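Side-chain contacts in uncharacterized protein (Bacteroides cellulosilyticus, PDB 5JVK), which probably hydrolyses O-glycosidic bonds as a family 39 glycoside hydrolase of a gut symbiont: residues F281-S286 with N326-K331; D250-S255 with E333-V338; S119-L124 with S397-K402; N14-S19 with I125-F130; T360-R365 with T440-A445. One frame throughout, in Å; residues are numbered along the deposited sequence.

Contact 1 (F281-S286 with N326-K331); sequences FQDGYS and NLRSDK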
# COMPACT_ATOMS: atom_id res chain seq x y z
N PHE A 281 -10.80 -12.11 22.98
CA PHE A 281 -9.34 -12.28 22.98
C PHE A 281 -8.61 -11.58 21.83
O PHE A 281 -7.43 -11.86 21.58
CB PHE A 281 -9.00 -13.78 23.05
CG PHE A 281 -9.56 -14.45 24.28
CD1 PHE A 281 -8.90 -14.36 25.50
CD2 PHE A 281 -10.77 -15.13 24.23
CE1 PHE A 281 -9.42 -14.96 26.64
CE2 PHE A 281 -11.30 -15.73 25.36
CZ PHE A 281 -10.63 -15.65 26.57
N GLN A 282 -9.31 -10.68 21.13
CA GLN A 282 -8.69 -9.75 20.18
C GLN A 282 -9.30 -8.35 20.28
O GLN A 282 -10.41 -8.18 20.80
CB GLN A 282 -8.87 -10.21 18.73
CG GLN A 282 -8.78 -11.71 18.49
CD GLN A 282 -10.11 -12.36 18.17
OE1 GLN A 282 -11.12 -12.10 18.83
NE2 GLN A 282 -10.11 -13.21 17.16
N ASP A 283 -8.55 -7.37 19.78
CA ASP A 283 -9.08 -6.04 19.48
C ASP A 283 -9.49 -5.95 18.00
O ASP A 283 -10.35 -5.14 17.64
CB ASP A 283 -8.03 -4.98 19.80
CG ASP A 283 -7.54 -5.06 21.24
OD1 ASP A 283 -8.37 -5.24 22.15
OD2 ASP A 283 -6.31 -4.95 21.45
N GLY A 284 -8.88 -6.77 17.15
CA GLY A 284 -9.26 -6.87 15.75
C GLY A 284 -8.64 -8.08 15.09
O GLY A 284 -7.88 -8.81 15.72
N TYR A 285 -8.99 -8.30 13.82
CA TYR A 285 -8.37 -9.36 13.01
C TYR A 285 -7.97 -8.82 11.65
O TYR A 285 -8.39 -7.73 11.26
CB TYR A 285 -9.30 -10.57 12.87
CG TYR A 285 -10.54 -10.36 12.01
CD1 TYR A 285 -10.56 -10.73 10.66
CD2 TYR A 285 -11.69 -9.79 12.56
CE1 TYR A 285 -11.70 -10.54 9.89
CE2 TYR A 285 -12.83 -9.60 11.79
CZ TYR A 285 -12.83 -9.97 10.45
OH TYR A 285 -13.96 -9.77 9.70
N SER A 286 -7.14 -9.59 10.94
CA SER A 286 -6.64 -9.19 9.63
C SER A 286 -6.99 -10.19 8.53
O SER A 286 -7.12 -11.39 8.79
CB SER A 286 -5.13 -8.97 9.68
OG SER A 286 -4.45 -10.16 10.03
N ASN A 326 -21.46 -9.05 15.80
CA ASN A 326 -20.80 -9.95 16.75
C ASN A 326 -19.79 -9.17 17.59
O ASN A 326 -18.58 -9.36 17.48
CB ASN A 326 -20.12 -11.11 16.02
CG ASN A 326 -21.10 -11.96 15.23
OD1 ASN A 326 -21.50 -13.03 15.68
ND2 ASN A 326 -21.51 -11.47 14.06
N LEU A 327 -20.32 -8.31 18.46
CA LEU A 327 -19.50 -7.45 19.31
C LEU A 327 -18.80 -8.23 20.43
O LEU A 327 -19.14 -9.38 20.71
CB LEU A 327 -20.36 -6.35 19.94
CG LEU A 327 -21.08 -5.39 18.99
CD1 LEU A 327 -22.05 -4.51 19.77
CD2 LEU A 327 -20.10 -4.53 18.21
N ARG A 328 -17.82 -7.59 21.05
CA ARG A 328 -17.15 -8.14 22.23
C ARG A 328 -18.05 -8.01 23.46
O ARG A 328 -19.10 -7.36 23.40
CB ARG A 328 -15.83 -7.40 22.49
CG ARG A 328 -14.80 -7.51 21.38
CD ARG A 328 -13.59 -6.65 21.68
NE ARG A 328 -12.72 -7.29 22.68
CZ ARG A 328 -12.14 -6.69 23.72
NH1 ARG A 328 -12.31 -5.39 23.98
NH2 ARG A 328 -11.37 -7.41 24.54
N SER A 329 -17.63 -8.61 24.58
CA SER A 329 -18.37 -8.52 25.86
C SER A 329 -18.50 -7.07 26.34
O SER A 329 -19.58 -6.66 26.76
CB SER A 329 -17.68 -9.35 26.94
OG SER A 329 -17.72 -10.73 26.60
N ASP A 330 -17.42 -6.30 26.23
CA ASP A 330 -17.44 -4.85 26.50
C ASP A 330 -18.08 -3.99 25.39
O ASP A 330 -17.97 -2.77 25.42
CB ASP A 330 -16.02 -4.34 26.86
CG ASP A 330 -15.02 -4.43 25.70
OD1 ASP A 330 -15.39 -4.83 24.57
OD2 ASP A 330 -13.84 -4.09 25.92
N LYS A 331 -18.72 -4.65 24.41
CA LYS A 331 -19.44 -4.02 23.29
C LYS A 331 -18.57 -3.25 22.29
O LYS A 331 -19.10 -2.57 21.40
CB LYS A 331 -20.60 -3.15 23.80
CG LYS A 331 -21.66 -3.90 24.61
CD LYS A 331 -22.49 -4.82 23.72
CE LYS A 331 -23.76 -5.31 24.40
NZ LYS A 331 -23.49 -6.39 25.39

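Contact 2 (D250-S255 with E333-V338); sequences DITLIS and ELSVWV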
# COMPACT_ATOMS: atom_id res chain seq x y z
N ASP A 250 -3.12 0.21 25.56
CA ASP A 250 -3.46 1.10 24.44
C ASP A 250 -3.25 0.51 23.03
O ASP A 250 -3.69 1.13 22.06
CB ASP A 250 -2.68 2.41 24.55
CG ASP A 250 -2.99 3.18 25.84
OD1 ASP A 250 -4.10 3.04 26.39
OD2 ASP A 250 -2.10 3.95 26.29
N ILE A 251 -2.61 -0.65 22.91
CA ILE A 251 -2.40 -1.26 21.59
C ILE A 251 -3.69 -1.89 21.03
O ILE A 251 -4.65 -2.12 21.77
CB ILE A 251 -1.28 -2.34 21.56
CG1 ILE A 251 -1.68 -3.62 22.31
CG2 ILE A 251 0.03 -1.78 22.11
CD1 ILE A 251 -0.87 -4.83 21.90
N THR A 252 -3.67 -2.14 19.73
CA THR A 252 -4.66 -2.97 19.07
C THR A 252 -3.98 -4.30 18.72
O THR A 252 -3.12 -4.35 17.84
CB THR A 252 -5.20 -2.29 17.80
OG1 THR A 252 -5.64 -0.97 18.12
CG2 THR A 252 -6.36 -3.07 17.20
N LEU A 253 -4.33 -5.35 19.47
CA LEU A 253 -3.84 -6.70 19.19
C LEU A 253 -4.67 -7.30 18.06
O LEU A 253 -5.88 -7.46 18.19
CB LEU A 253 -3.92 -7.57 20.45
CG LEU A 253 -3.19 -8.93 20.48
CD1 LEU A 253 -3.89 -10.00 19.65
CD2 LEU A 253 -1.73 -8.78 20.05
N ILE A 254 -3.99 -7.65 16.96
CA ILE A 254 -4.64 -8.08 15.72
C ILE A 254 -4.38 -9.57 15.47
O ILE A 254 -3.23 -9.98 15.31
CB ILE A 254 -4.17 -7.24 14.52
CG1 ILE A 254 -4.48 -5.75 14.76
CG2 ILE A 254 -4.81 -7.72 13.22
CD1 ILE A 254 -3.73 -4.80 13.85
N SER A 255 -5.45 -10.37 15.41
CA SER A 255 -5.36 -11.81 15.16
C SER A 255 -5.59 -12.16 13.69
O SER A 255 -5.81 -11.28 12.87
CB SER A 255 -6.39 -12.53 16.01
OG SER A 255 -7.70 -12.20 15.57
N GLU A 333 -16.32 -2.97 19.00
CA GLU A 333 -16.36 -3.64 17.71
C GLU A 333 -14.96 -4.11 17.35
O GLU A 333 -13.99 -3.37 17.55
CB GLU A 333 -16.88 -2.65 16.67
CG GLU A 333 -17.22 -3.27 15.34
CD GLU A 333 -18.07 -2.35 14.49
OE1 GLU A 333 -17.56 -1.83 13.47
OE2 GLU A 333 -19.25 -2.13 14.85
N LEU A 334 -14.84 -5.33 16.82
CA LEU A 334 -13.55 -5.81 16.32
C LEU A 334 -13.19 -5.07 15.03
O LEU A 334 -13.99 -5.03 14.09
CB LEU A 334 -13.58 -7.32 16.05
CG LEU A 334 -13.69 -8.28 17.24
CD1 LEU A 334 -13.76 -9.71 16.72
CD2 LEU A 334 -12.52 -8.12 18.20
N SER A 335 -12.00 -4.48 15.00
CA SER A 335 -11.51 -3.80 13.81
C SER A 335 -11.01 -4.82 12.78
O SER A 335 -10.48 -5.87 13.15
CB SER A 335 -10.40 -2.80 14.16
OG SER A 335 -9.37 -3.42 14.91
N VAL A 336 -11.19 -4.51 11.50
CA VAL A 336 -10.75 -5.38 10.40
C VAL A 336 -9.61 -4.68 9.67
O VAL A 336 -9.81 -3.61 9.11
CB VAL A 336 -11.90 -5.68 9.42
CG1 VAL A 336 -11.44 -6.61 8.30
CG2 VAL A 336 -13.08 -6.29 10.17
N TRP A 337 -8.43 -5.30 9.68
CA TRP A 337 -7.23 -4.71 9.08
C TRP A 337 -6.85 -5.47 7.81
O TRP A 337 -6.61 -6.67 7.86
CB TRP A 337 -6.09 -4.76 10.09
CG TRP A 337 -6.36 -3.91 11.29
CD1 TRP A 337 -7.16 -4.21 12.35
CD2 TRP A 337 -5.83 -2.60 11.54
NE1 TRP A 337 -7.16 -3.17 13.26
CE2 TRP A 337 -6.35 -2.17 12.79
CE3 TRP A 337 -4.96 -1.75 10.85
CZ2 TRP A 337 -6.04 -0.93 13.35
CZ3 TRP A 337 -4.65 -0.51 11.40
CH2 TRP A 337 -5.19 -0.11 12.64
N VAL A 338 -6.79 -4.77 6.68
CA VAL A 338 -6.39 -5.40 5.41
C VAL A 338 -4.86 -5.32 5.32
O VAL A 338 -4.31 -4.45 4.64
CB VAL A 338 -7.10 -4.75 4.21
CG1 VAL A 338 -6.77 -5.48 2.91
CG2 VAL A 338 -8.61 -4.71 4.45

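Contact 3 (S119-L124 with S397-K402); sequences SKTFRL and SDFSPK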
# COMPACT_ATOMS: atom_id res chain seq x y z
N SER A 119 16.36 6.12 5.67
CA SER A 119 15.88 7.48 5.41
C SER A 119 15.45 7.69 3.95
O SER A 119 14.46 8.36 3.69
CB SER A 119 16.94 8.52 5.80
OG SER A 119 18.16 8.27 5.12
N LYS A 120 16.20 7.10 3.01
CA LYS A 120 15.87 7.18 1.58
C LYS A 120 14.58 6.44 1.25
O LYS A 120 13.70 6.98 0.58
CB LYS A 120 17.01 6.62 0.73
CG LYS A 120 16.81 6.77 -0.77
CD LYS A 120 18.11 6.68 -1.56
CE LYS A 120 18.74 5.29 -1.50
NZ LYS A 120 17.92 4.26 -2.19
N THR A 121 14.47 5.20 1.73
CA THR A 121 13.27 4.37 1.52
C THR A 121 12.02 5.02 2.13
O THR A 121 10.98 5.05 1.49
CB THR A 121 13.47 2.93 2.05
OG1 THR A 121 14.42 2.24 1.22
CG2 THR A 121 12.17 2.13 2.06
N PHE A 122 12.15 5.57 3.34
CA PHE A 122 11.01 6.21 4.01
C PHE A 122 10.65 7.59 3.46
O PHE A 122 9.50 8.02 3.60
CB PHE A 122 11.19 6.25 5.53
CG PHE A 122 10.66 5.03 6.21
CD1 PHE A 122 11.36 3.83 6.18
CD2 PHE A 122 9.42 5.06 6.84
CE1 PHE A 122 10.85 2.70 6.78
CE2 PHE A 122 8.90 3.92 7.45
CZ PHE A 122 9.62 2.74 7.42
N ARG A 123 11.60 8.26 2.83
CA ARG A 123 11.32 9.48 2.06
C ARG A 123 10.49 9.13 0.82
O ARG A 123 9.57 9.87 0.46
CB ARG A 123 12.63 10.17 1.66
CG ARG A 123 12.48 11.54 1.03
CD ARG A 123 13.86 12.18 0.83
NE ARG A 123 13.91 13.05 -0.35
CZ ARG A 123 15.03 13.49 -0.93
NH1 ARG A 123 16.24 13.16 -0.47
NH2 ARG A 123 14.95 14.28 -2.01
N LEU A 124 10.81 8.01 0.18
CA LEU A 124 10.06 7.52 -0.97
C LEU A 124 8.66 7.01 -0.58
O LEU A 124 7.71 7.18 -1.34
CB LEU A 124 10.84 6.42 -1.71
CG LEU A 124 12.13 6.89 -2.40
CD1 LEU A 124 13.09 5.74 -2.63
CD2 LEU A 124 11.83 7.59 -3.71
N SER A 397 13.84 -2.93 -8.00
CA SER A 397 14.99 -3.21 -7.13
C SER A 397 16.04 -2.08 -7.11
O SER A 397 16.67 -1.84 -6.08
CB SER A 397 15.66 -4.53 -7.52
OG SER A 397 16.25 -4.42 -8.80
N ASP A 398 16.19 -1.38 -8.24
CA ASP A 398 17.09 -0.22 -8.34
C ASP A 398 16.46 1.12 -7.90
O ASP A 398 16.98 2.19 -8.25
CB ASP A 398 17.68 -0.11 -9.76
CG ASP A 398 16.62 0.14 -10.84
OD1 ASP A 398 16.97 0.06 -12.03
OD2 ASP A 398 15.44 0.39 -10.50
N PHE A 399 15.35 1.06 -7.16
CA PHE A 399 14.59 2.23 -6.68
C PHE A 399 13.96 3.09 -7.78
O PHE A 399 13.54 4.22 -7.53
CB PHE A 399 15.44 3.06 -5.70
CG PHE A 399 15.84 2.30 -4.46
CD1 PHE A 399 15.06 2.37 -3.30
CD2 PHE A 399 16.99 1.51 -4.44
CE1 PHE A 399 15.42 1.67 -2.16
CE2 PHE A 399 17.35 0.81 -3.30
CZ PHE A 399 16.57 0.89 -2.15
N SER A 400 13.83 2.54 -8.99
CA SER A 400 13.15 3.21 -10.09
C SER A 400 11.65 3.03 -9.89
O SER A 400 11.20 1.91 -9.67
CB SER A 400 13.58 2.59 -11.43
OG SER A 400 12.98 3.26 -12.52
N PRO A 401 10.86 4.13 -9.97
CA PRO A 401 9.42 4.01 -9.75
C PRO A 401 8.70 3.35 -10.93
O PRO A 401 9.01 3.64 -12.08
CB PRO A 401 8.97 5.46 -9.58
CG PRO A 401 9.94 6.24 -10.39
CD PRO A 401 11.25 5.52 -10.26
N LYS A 402 7.76 2.46 -10.61
CA LYS A 402 6.84 1.89 -11.59
C LYS A 402 5.60 2.80 -11.64
O LYS A 402 5.44 3.65 -10.76
CB LYS A 402 6.46 0.46 -11.18
CG LYS A 402 7.64 -0.51 -11.18
CD LYS A 402 7.36 -1.74 -10.34
CE LYS A 402 6.21 -2.56 -10.91
NZ LYS A 402 6.00 -3.83 -10.16

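Contact 4 (N14-S19 with I125-F130); sequences NPVLVS and IRMAGF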
# COMPACT_ATOMS: atom_id res chain seq x y z
N ASN A 14 20.48 10.31 -9.90
CA ASN A 14 19.99 10.71 -8.59
C ASN A 14 19.44 9.45 -7.92
O ASN A 14 18.63 8.75 -8.53
CB ASN A 14 18.89 11.77 -8.74
CG ASN A 14 18.50 12.42 -7.42
OD1 ASN A 14 18.57 11.81 -6.35
ND2 ASN A 14 18.05 13.66 -7.49
N PRO A 15 19.91 9.12 -6.70
CA PRO A 15 19.35 7.97 -5.97
C PRO A 15 17.84 8.05 -5.74
O PRO A 15 17.18 7.01 -5.68
CB PRO A 15 20.10 8.00 -4.63
CG PRO A 15 21.38 8.69 -4.93
CD PRO A 15 21.05 9.72 -5.97
N VAL A 16 17.32 9.26 -5.59
CA VAL A 16 15.89 9.51 -5.47
C VAL A 16 15.35 9.91 -6.85
O VAL A 16 15.61 11.01 -7.33
CB VAL A 16 15.62 10.64 -4.43
CG1 VAL A 16 14.13 10.94 -4.33
CG2 VAL A 16 16.20 10.25 -3.07
N LEU A 17 14.59 9.00 -7.47
CA LEU A 17 13.97 9.24 -8.78
C LEU A 17 12.49 9.66 -8.66
O LEU A 17 11.68 9.40 -9.56
CB LEU A 17 14.12 7.99 -9.67
CG LEU A 17 15.56 7.61 -10.04
CD1 LEU A 17 15.64 6.18 -10.56
CD2 LEU A 17 16.15 8.58 -11.06
N VAL A 18 12.15 10.31 -7.55
CA VAL A 18 10.81 10.84 -7.30
C VAL A 18 10.96 12.27 -6.78
O VAL A 18 11.83 12.53 -5.96
CB VAL A 18 10.08 10.00 -6.23
CG1 VAL A 18 8.72 10.60 -5.89
CG2 VAL A 18 9.94 8.56 -6.69
N SER A 19 10.09 13.17 -7.24
CA SER A 19 10.14 14.57 -6.81
C SER A 19 8.74 15.18 -6.76
O SER A 19 7.96 15.03 -7.70
CB SER A 19 11.05 15.37 -7.76
OG SER A 19 11.17 16.72 -7.36
N ILE A 125 8.55 6.38 0.59
CA ILE A 125 7.25 5.97 1.14
C ILE A 125 6.37 7.19 1.44
O ILE A 125 5.17 7.16 1.16
CB ILE A 125 7.41 5.09 2.42
CG1 ILE A 125 8.02 3.73 2.05
CG2 ILE A 125 6.05 4.86 3.10
CD1 ILE A 125 8.68 3.01 3.21
N ARG A 126 6.97 8.24 2.00
CA ARG A 126 6.26 9.49 2.32
C ARG A 126 5.65 10.16 1.09
O ARG A 126 4.48 10.55 1.11
CB ARG A 126 7.18 10.48 3.05
CG ARG A 126 6.63 11.89 3.24
CD ARG A 126 5.34 11.92 4.04
NE ARG A 126 4.80 13.28 4.15
CZ ARG A 126 4.16 13.94 3.18
NH1 ARG A 126 3.94 13.38 1.98
NH2 ARG A 126 3.72 15.17 3.41
N MET A 127 6.43 10.28 0.02
CA MET A 127 5.98 10.93 -1.21
C MET A 127 4.92 10.13 -1.98
O MET A 127 4.24 10.68 -2.85
CB MET A 127 7.17 11.26 -2.12
CG MET A 127 8.08 12.35 -1.56
SD MET A 127 9.41 12.84 -2.69
CE MET A 127 10.44 11.37 -2.65
N ALA A 128 4.79 8.84 -1.68
CA ALA A 128 3.69 8.01 -2.20
C ALA A 128 2.36 8.25 -1.47
O ALA A 128 1.31 7.79 -1.94
CB ALA A 128 4.05 6.54 -2.14
N GLY A 129 2.40 8.92 -0.32
CA GLY A 129 1.20 9.34 0.41
C GLY A 129 0.80 8.45 1.58
O GLY A 129 -0.21 8.70 2.22
N PHE A 130 1.60 7.42 1.87
CA PHE A 130 1.26 6.45 2.91
C PHE A 130 1.47 7.03 4.32
O PHE A 130 2.40 7.81 4.54
CB PHE A 130 2.09 5.18 2.76
CG PHE A 130 1.85 4.45 1.47
CD1 PHE A 130 0.68 3.70 1.28
CD2 PHE A 130 2.79 4.48 0.44
CE1 PHE A 130 0.46 3.02 0.09
CE2 PHE A 130 2.57 3.81 -0.75
CZ PHE A 130 1.41 3.07 -0.93

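Contact 5 (T360-R365 with T440-A445); sequences TYLLSR and TTFYTA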
# COMPACT_ATOMS: atom_id res chain seq x y z
N THR A 360 -8.49 0.19 -5.68
CA THR A 360 -8.56 -0.42 -4.35
C THR A 360 -8.84 0.61 -3.26
O THR A 360 -9.76 0.43 -2.45
CB THR A 360 -7.26 -1.19 -4.00
OG1 THR A 360 -7.12 -2.31 -4.88
CG2 THR A 360 -7.28 -1.70 -2.55
N TYR A 361 -8.06 1.68 -3.23
CA TYR A 361 -8.20 2.70 -2.18
C TYR A 361 -9.45 3.56 -2.36
O TYR A 361 -10.06 3.98 -1.37
CB TYR A 361 -6.93 3.55 -2.08
CG TYR A 361 -5.76 2.77 -1.52
CD1 TYR A 361 -5.78 2.31 -0.20
CD2 TYR A 361 -4.64 2.47 -2.30
CE1 TYR A 361 -4.72 1.59 0.32
CE2 TYR A 361 -3.58 1.75 -1.78
CZ TYR A 361 -3.62 1.31 -0.47
OH TYR A 361 -2.58 0.59 0.07
N LEU A 362 -9.84 3.81 -3.61
CA LEU A 362 -11.09 4.51 -3.91
C LEU A 362 -12.31 3.67 -3.51
O LEU A 362 -13.23 4.19 -2.88
CB LEU A 362 -11.16 4.91 -5.38
CG LEU A 362 -10.18 6.01 -5.79
CD1 LEU A 362 -9.98 6.04 -7.30
CD2 LEU A 362 -10.62 7.37 -5.28
N LEU A 363 -12.31 2.39 -3.87
CA LEU A 363 -13.39 1.48 -3.46
C LEU A 363 -13.37 1.18 -1.95
O LEU A 363 -14.43 1.03 -1.33
CB LEU A 363 -13.35 0.17 -4.26
CG LEU A 363 -13.72 0.28 -5.74
CD1 LEU A 363 -13.35 -1.00 -6.48
CD2 LEU A 363 -15.19 0.60 -5.94
N SER A 364 -12.18 1.10 -1.35
CA SER A 364 -12.05 0.89 0.10
C SER A 364 -12.69 2.04 0.90
O SER A 364 -13.45 1.79 1.83
CB SER A 364 -10.59 0.71 0.49
OG SER A 364 -10.43 0.65 1.90
N ARG A 365 -12.38 3.27 0.52
CA ARG A 365 -12.98 4.45 1.14
C ARG A 365 -14.49 4.53 0.88
O ARG A 365 -15.26 4.94 1.76
CB ARG A 365 -12.29 5.73 0.65
CG ARG A 365 -12.65 7.01 1.40
CD ARG A 365 -12.07 7.05 2.81
NE ARG A 365 -10.61 7.09 2.81
CZ ARG A 365 -9.86 8.17 2.55
NH1 ARG A 365 -10.41 9.35 2.25
NH2 ARG A 365 -8.53 8.07 2.58
N THR A 440 -19.47 17.83 -1.38
CA THR A 440 -18.63 17.07 -2.31
C THR A 440 -17.39 17.88 -2.71
O THR A 440 -17.51 19.03 -3.13
CB THR A 440 -19.44 16.68 -3.56
OG1 THR A 440 -20.51 15.81 -3.18
CG2 THR A 440 -18.57 15.97 -4.61
N THR A 441 -16.21 17.28 -2.56
CA THR A 441 -14.93 17.93 -2.89
C THR A 441 -14.29 17.42 -4.19
O THR A 441 -13.58 18.17 -4.85
CB THR A 441 -13.90 17.78 -1.75
OG1 THR A 441 -13.61 16.40 -1.52
CG2 THR A 441 -14.42 18.42 -0.47
N PHE A 442 -14.52 16.15 -4.54
CA PHE A 442 -14.14 15.63 -5.85
C PHE A 442 -14.99 14.44 -6.29
O PHE A 442 -15.63 13.78 -5.46
CB PHE A 442 -12.65 15.28 -5.90
CG PHE A 442 -12.29 13.98 -5.22
CD1 PHE A 442 -12.10 13.92 -3.84
CD2 PHE A 442 -12.13 12.81 -5.96
CE1 PHE A 442 -11.76 12.72 -3.22
CE2 PHE A 442 -11.80 11.62 -5.34
CZ PHE A 442 -11.61 11.57 -3.97
N TYR A 443 -14.99 14.18 -7.60
CA TYR A 443 -15.60 13.00 -8.20
C TYR A 443 -14.50 12.18 -8.84
O TYR A 443 -13.55 12.75 -9.37
CB TYR A 443 -16.63 13.38 -9.27
CG TYR A 443 -17.66 14.38 -8.81
CD1 TYR A 443 -17.39 15.74 -8.81
CD2 TYR A 443 -18.92 13.96 -8.38
CE1 TYR A 443 -18.33 16.66 -8.38
CE2 TYR A 443 -19.88 14.87 -7.95
CZ TYR A 443 -19.57 16.22 -7.95
OH TYR A 443 -20.51 17.14 -7.52
N THR A 444 -14.61 10.86 -8.78
CA THR A 444 -13.69 9.97 -9.51
C THR A 444 -14.48 9.16 -10.52
O THR A 444 -15.64 8.83 -10.28
CB THR A 444 -12.88 9.04 -8.58
OG1 THR A 444 -11.93 8.31 -9.37
CG2 THR A 444 -13.77 8.06 -7.82
N ALA A 445 -13.85 8.83 -11.64
CA ALA A 445 -14.51 8.08 -12.70
C ALA A 445 -13.55 7.14 -13.41
O ALA A 445 -12.42 7.51 -13.73
CB ALA A 445 -15.15 9.03 -13.70

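Contact 1 (F281-S286 with N326-K331)
Arg328 reaches from a loop to the chain just ahead of strand 284-287, meeting Gln282 and Asp283 at the end of a (beta/alpha)8 barrel where its strands begin. The closest polar approach runs from Arg328 NE to the backbone Gln282 O, at 3.1 Å, and the carbonyl comes in obliquely to the guanidinium. The chain is bent at chi3 (77°), which brings NE up to the Gln282 carbonyl. The rest is electrostatic: Asp283 OD1 hangs over one guanidinium face, 4.3 Å from Arg328 NH1, and since no N-H points at it only the charges are felt. That carboxylate is gripped elsewhere, by Tyr241, Lys245 and the backbone N of Leu253. Within its own loop Arg328 is better matched, because NH1 makes a salt bridge to Asp330 OD2 at 2.8 Å; NH2 reaches across to bond to Asp280 O, just ahead of Phe281. The turn carrying Arg328 and Asp330 is type I and is closed by Lys331 N giving its hydrogen to Arg328 O, 2.9 Å away.

Contact 2 (D250-S255 with E333-V338)
Ile254 lays its end methyl squarely on the indole of Trp337, and this is the tight part of the contact. Ile254 CD1 stands 3.6 Å from the centroid of the five-membered ring and 2° off its normal, a CH-pi contact, while Ile254 CG1 follows behind at 3.9 Å from Trp337 CD1. The two side chains cross at about a right angle. From its place over the centroid the one methyl meets the pyrrole ring atoms almost evenly. Both residues are buried, and Pro371 also packs against the indole. These are inward-facing residues of the parallel eight-stranded barrel: strand 284-287 lies between strands 252-255 and 335-341 in the sheet, so these two meet through side chains across the interior, their short segments turned 66° apart. Val336, between Ser335 and Trp337, points the other way, to helix 312-325. Toward the start of the strands the contact slackens. Thr252, partly exposed, offers only its methyl CG2, which lies 3.8 Å from Ser335 OG and obliquely to the indole. What fixes the ring here comes from its own strand: Trp337 NE1 donates to Ser335 OG at 2.8 Å, with the oxygen tilted 18° out of the ring plane.

Contact 3 (S119-L124 with S397-K402)
Two consecutive bends near the end of Lys120, chi3 67° and chi4 66°, curl its extended chain so that the ammonium drops onto the ring of Phe399. CG of that phenylalanine sits beside its backbone N, which turns the ring toward the helix. Lys120 NZ then lies 3.4 Å from the centroid of the Phe399 ring and 2° off the normal, a centred cation-pi contact. Thr121 comes from another direction: its OG1 approaches the ring edge, near the plane, at 3.6 Å from Phe399 CE1. Leu124, one turn further along the helix than Lys120, adds an oblique apolar touch, with CD1 4.0 Å from Phe399 CD1. The helix is 118-127, which follows the first strand of the (beta/alpha)8 barrel, and the loop leads from the last strand to helix 403-415, so the contact spans the seam where the barrel closes. An Asx turn brackets the phenylalanine, with Ser400 N donating to Asp398 OD2 at 3.1 Å. Were Phe399 replaced by an alanine, the ammonium would probably lose its aromatic platform and a gap would open beside Thr121 and Leu124. Lys120 NZ also forms a salt bridge with Asp115, and with a carboxylate and a pi face both drawing on it the lysine is likely to stay protonated in its partly exposed position.

Contact 4 (N14-S19 with I125-F130)
Val16 and Val18 both come down on the end of Met127, and the chain is shaped for this from Asn14 onward. Asn14 OD1 accepts from Val16 N at 2.9 Å, an Asx turn in which the N-H stands 40° above the carbonyl plane. Pro15, within that turn, rests on Lys120. Val16 follows with CG1 directed at the methionine, 4.1 Å from Met127 CE, the two side chains crossing at a slant. Leu17 points away from the helix, and its backbone bonds to Ala92. The segment thus enters the edge of the mixed N-terminal sheet, where strand 18-20 lies beside strand 83-94, while Met127 stands near the end of helix 118-127 of the (beta/alpha)8 barrel, in the last turn, which a Schellman motif closes with Gly129 at positive phi. Val18 makes the closest approach, tip to tip, with CG1 3.7 Å from Met127 CE and 4.0 Å from Met127 SD. The bend at chi3 (-70°) turns the methionine methyl back toward both valines, leaving Met127 CE 3.8 Å from Val18 O. Replacing Met127 by alanine takes away both SD and CE, and would probably open a gap between the helix and the two valines. Tyr405 of helix 403-415 packs against Val18, Met127 and Ala128 alike.

Contact 5 (T360-R365 with T440-A445)
The ring of Phe442 meets Leu362 at its edge: Leu362 CD2 lies near the ring plane, 4.4 Å from Phe442 CE2. Phe434 of the next strand meets the same ring with the two planes only about 10° apart. Tyr443 belongs to the other side of the strand, where Thr440 CG2 sits 3.5 Å above one face of its ring. Thr444 supplies the closer touch to the leucine, tip to tip, with OG1 3.6 Å from Leu362 CD1 and CG2 4.1 Å from Leu362 CD2. Its chi1 of -175° holds the hydroxyl anti to the backbone N and carries OG1 toward that leucine methyl. In this way helix 350-366 of the barrel packs on strand 439-447 of the C-terminal antiparallel sheet, where a classic beta bulge pairs Thr441 and Phe442 with Phe434. Tyr495 and Val411 fill in around Leu362. The buried threonine hydroxyl has its hydrogen-bond partner in Gln494 O, so its contact with the leucine is van der Waals only, and the junction rests on non-directional packing.

In the fold
Contacts 1 and 2 share the barrel sheet and touch each other, for Ser286 N probably bonds to Ser255 O between neighbouring strands. Contact 2 lies inside the barrel and is aromatic and apolar, whereas the centre of contact 1 lies about 25 Å from that of the chain; it is polar, joining a guanidinium to a carbonyl and a nearby carboxylate. Contacts 3 and 4 both use helix 118-127 and meet where Leu124 packs on Val18; their centres are about 6 Å apart. Contact 3 is partly buried and keeps a cation over a ring, while contact 4 is apolar. Contacts 4 and 5 each join the barrel to a different sheet, N-terminal and C-terminal; both are mostly buried and largely apolar, contact 5 with one threonine hydroxyl.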